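Local coordinates for putative DNA protection protein (Streptomyces coelicolor, PDB 4CYB) that probably oxidises and stores iron as a dodecameric Dps protein of the ferritin superfamily, a family that shields DNA from oxidative damage, at residues Ile72-Glu77 with Asn143-Ser148. Residues are numbered along the deposited sequence; the frame is centred on the assembly and turned at random.
Sequences IDTVAE and NDLLVS. With FE (Fe (III) ion), chain B.
Leu145 reaches from helix 140-164 to helix 54-81 and lays its two methyls on consecutive residues, CD1 against Thr74 and CD2 against Val75. The tighter touch is Leu145 CD1 to Thr74 CG2, 3.5 Å, where the two side chains run antiparallel and pass alongside one another. The looser one is Leu145 CD2 to Val75 CG2, methyl to methyl at 4.4 Å. A forked leucine suits meeting two neighbours at once. Threonine suits its place because its branches divide the work: with CG2 anti to the backbone N, the methyl meets the leucine, while OG1 hydrogen-bonds to Glu70 O one turn earlier. The contact joins two helices of the ferritin-like four-helix bundle, and Val75 extends the apolar packing to Val150. On another face of helix 54-81, Asp73 grips an iron(III) ion with both oxygens, OD2 at 2.5 Å and OD1 at 2.6 Å, and Glu77 with OE2 at 2.2 Å; three waters and His46 of a neighbouring subunit complete the site, the intersubunit arrangement of Dps ferroxidase centres. Carboxylates one turn apart put hard anionic oxygens on the same face, which suits ferric iron. Asp73 OD1 also takes a salt bridge from Lys43 and a hydrogen bond from Trp47, both of the His46 subunit, probably steadying the carboxylate. Within helix 140-164, Asp144 O accepts from Ser148 OG (2.7 Å), above the carbonyl plane, and from Ser148 N; Asp144 OD2 salt-bridges Arg152 of another subunit.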
ATOM      1  N   ILE J  72      -7.803  23.762  -9.551  1.00 18.11           N
ATOM      2  CA  ILE J  72      -9.156  24.326  -9.505  1.00 19.03           C
ATOM      3  C   ILE J  72      -9.693  24.223  -8.070  1.00 20.95           C
ATOM      4  O   ILE J  72     -10.204  25.200  -7.518  1.00 18.78           O
ATOM      5  CB  ILE J  72     -10.116  23.586 -10.491  1.00 19.26           C
ATOM      6  CG1 ILE J  72      -9.759  23.981 -11.932  1.00 20.27           C
ATOM      7  CG2 ILE J  72     -11.611  23.792 -10.158  1.00 16.82           C
ATOM      8  CD1 ILE J  72     -10.223  22.996 -12.960  1.00 21.73           C
ATOM      9  N   ASP J  73      -9.633  23.018  -7.485  1.00 21.23           N
ATOM     10  CA  ASP J  73     -10.156  22.822  -6.127  1.00 21.87           C
ATOM     11  C   ASP J  73      -9.424  23.686  -5.105  1.00 19.93           C
ATOM     12  O   ASP J  73     -10.074  24.309  -4.237  1.00 19.98           O
ATOM     13  CB  ASP J  73     -10.098  21.340  -5.750  1.00 21.22           C
ATOM     14  CG  ASP J  73     -10.716  21.075  -4.391  1.00 23.52           C
ATOM     15  OD1 ASP J  73     -11.965  21.030  -4.291  1.00 22.31           O
ATOM     16  OD2 ASP J  73      -9.947  20.865  -3.415  1.00 24.55           O
ATOM     17  N   THR J  74      -8.111  23.788  -5.228  1.00 19.54           N
ATOM     18  CA  THR J  74      -7.320  24.515  -4.240  1.00 20.74           C
ATOM     19  C   THR J  74      -7.624  26.043  -4.365  1.00 20.17           C
ATOM     20  O   THR J  74      -7.770  26.765  -3.367  1.00 20.29           O
ATOM     21  CB  THR J  74      -5.823  24.266  -4.436  1.00 22.38           C
ATOM     22  OG1 THR J  74      -5.520  22.852  -4.256  1.00 24.64           O
ATOM     23  CG2 THR J  74      -4.977  25.142  -3.387  1.00 23.01           C
ATOM     24  N   VAL J  75      -7.719  26.517  -5.593  1.00 19.36           N
ATOM     25  CA  VAL J  75      -8.052  27.948  -5.808  1.00 18.61           C
ATOM     26  C   VAL J  75      -9.470  28.297  -5.386  1.00 20.15           C
ATOM     27  O   VAL J  75      -9.665  29.331  -4.745  1.00 21.28           O
ATOM     28  CB  VAL J  75      -7.793  28.321  -7.302  1.00 20.47           C
ATOM     29  CG1 VAL J  75      -8.262  29.746  -7.676  1.00 24.43           C
ATOM     30  CG2 VAL J  75      -6.311  28.214  -7.574  1.00 22.51           C
ATOM     31  N   ALA J  76     -10.455  27.445  -5.702  1.00 18.75           N
ATOM     32  CA  ALA J  76     -11.819  27.669  -5.274  1.00 20.62           C
ATOM     33  C   ALA J  76     -11.889  27.702  -3.761  1.00 20.52           C
ATOM     34  O   ALA J  76     -12.553  28.558  -3.202  1.00 20.13           O
ATOM     35  CB  ALA J  76     -12.738  26.596  -5.795  1.00 18.02           C
ATOM     36  N   GLU J  77     -11.258  26.725  -3.092  1.00 19.03           N
ATOM     37  CA  GLU J  77     -11.245  26.735  -1.639  1.00 19.50           C
ATOM     38  C   GLU J  77     -10.571  27.997  -1.057  1.00 19.19           C
ATOM     39  O   GLU J  77     -11.007  28.490  -0.022  1.00 18.76           O
ATOM     40  CB  GLU J  77     -10.571  25.440  -1.098  1.00 18.83           C
ATOM     41  CG  GLU J  77     -11.622  24.282  -1.230  1.00 22.29           C
ATOM     42  CD  GLU J  77     -11.131  22.955  -0.614  1.00 24.92           C
ATOM     43  OE1 GLU J  77     -10.109  22.964   0.135  1.00 26.94           O
ATOM     44  OE2 GLU J  77     -11.839  21.935  -0.824  1.00 27.04           O
ATOM     45  N   ASN J 143      -0.676  34.997  -2.488  1.00 23.35           N
ATOM     46  CA  ASN J 143       0.486  35.083  -3.328  1.00 22.37           C
ATOM     47  C   ASN J 143       1.228  33.724  -3.408  1.00 23.58           C
ATOM     48  O   ASN J 143       1.647  33.301  -4.480  1.00 23.11           O
ATOM     49  CB  ASN J 143       1.435  36.180  -2.788  1.00 22.96           C
ATOM     50  CG  ASN J 143       2.803  36.156  -3.488  1.00 24.39           C
ATOM     51  OD1 ASN J 143       3.057  36.901  -4.475  1.00 27.17           O
ATOM     52  ND2 ASN J 143       3.684  35.329  -3.005  1.00 22.88           N
ATOM     53  N   ASP J 144       1.356  33.059  -2.262  1.00 21.73           N
ATOM     54  CA  ASP J 144       2.077  31.781  -2.200  1.00 23.69           C
ATOM     55  C   ASP J 144       1.378  30.719  -3.044  1.00 23.56           C
ATOM     56  O   ASP J 144       2.060  29.988  -3.777  1.00 24.12           O
ATOM     57  CB  ASP J 144       2.220  31.307  -0.752  1.00 22.66           C
ATOM     58  CG  ASP J 144       2.965  29.964  -0.662  1.00 27.46           C
ATOM     59  OD1 ASP J 144       4.201  29.954  -0.880  1.00 28.92           O
ATOM     60  OD2 ASP J 144       2.303  28.926  -0.445  1.00 28.90           O
ATOM     61  N   LEU J 145       0.043  30.643  -2.940  1.00 22.08           N
ATOM     62  CA  LEU J 145      -0.766  29.725  -3.774  1.00 23.05           C
ATOM     63  C   LEU J 145      -0.544  30.036  -5.262  1.00 24.35           C
ATOM     64  O   LEU J 145      -0.287  29.158  -6.058  1.00 22.14           O
ATOM     65  CB  LEU J 145      -2.237  29.802  -3.397  1.00 24.22           C
ATOM     66  CG  LEU J 145      -3.272  29.210  -4.372  1.00 26.74           C
ATOM     67  CD1 LEU J 145      -2.936  27.762  -4.586  1.00 28.23           C
ATOM     68  CD2 LEU J 145      -4.640  29.402  -3.724  1.00 30.06           C
ATOM     69  N   LEU J 146      -0.579  31.306  -5.639  1.00 22.28           N
ATOM     70  CA  LEU J 146      -0.432  31.614  -7.051  1.00 20.94           C
ATOM     71  C   LEU J 146       0.947  31.310  -7.614  1.00 21.61           C
ATOM     72  O   LEU J 146       1.045  30.885  -8.743  1.00 23.36           O
ATOM     73  CB  LEU J 146      -0.719  33.118  -7.264  1.00 23.35           C
ATOM     74  CG  LEU J 146      -2.206  33.484  -7.148  1.00 23.78           C
ATOM     75  CD1 LEU J 146      -2.310  35.006  -7.030  1.00 23.78           C
ATOM     76  CD2 LEU J 146      -2.997  32.990  -8.375  1.00 24.03           C
ATOM     77  N   VAL J 147       1.978  31.538  -6.827  1.00 20.65           N
ATOM     78  CA  VAL J 147       3.328  31.286  -7.278  1.00 21.66           C
ATOM     79  C   VAL J 147       3.684  29.802  -7.163  1.00 25.04           C
ATOM     80  O   VAL J 147       4.160  29.227  -8.137  1.00 22.71           O
ATOM     81  CB  VAL J 147       4.378  32.154  -6.555  1.00 25.93           C
ATOM     82  CG1 VAL J 147       5.799  31.756  -6.959  1.00 25.66           C
ATOM     83  CG2 VAL J 147       4.105  33.652  -6.851  1.00 28.54           C
ATOM     84  N   SER J 148       3.492  29.198  -5.988  1.00 22.58           N
ATOM     85  CA  SER J 148       4.130  27.891  -5.774  1.00 22.34           C
ATOM     86  C   SER J 148       3.321  26.813  -6.460  1.00 24.04           C
ATOM     87  O   SER J 148       3.858  25.754  -6.843  1.00 23.53           O
ATOM     88  CB  SER J 148       4.269  27.550  -4.270  1.00 25.75           C
ATOM     89  OG  SER J 148       2.960  27.395  -3.771  1.00 28.18           O
TER
HETATM   90 FE    FE B1201     -11.699  19.975  -1.927  0.50 14.85          FE
HETATM   91  O   HOH W   1     -11.692  18.095  -3.375  1.00 23.42           O
HETATM   92  O   HOH W   2     -11.964  18.490  -0.158  1.00 33.10           O
HETATM   93  O   HOH W   3      -9.550  19.431  -1.060  1.00 29.87           O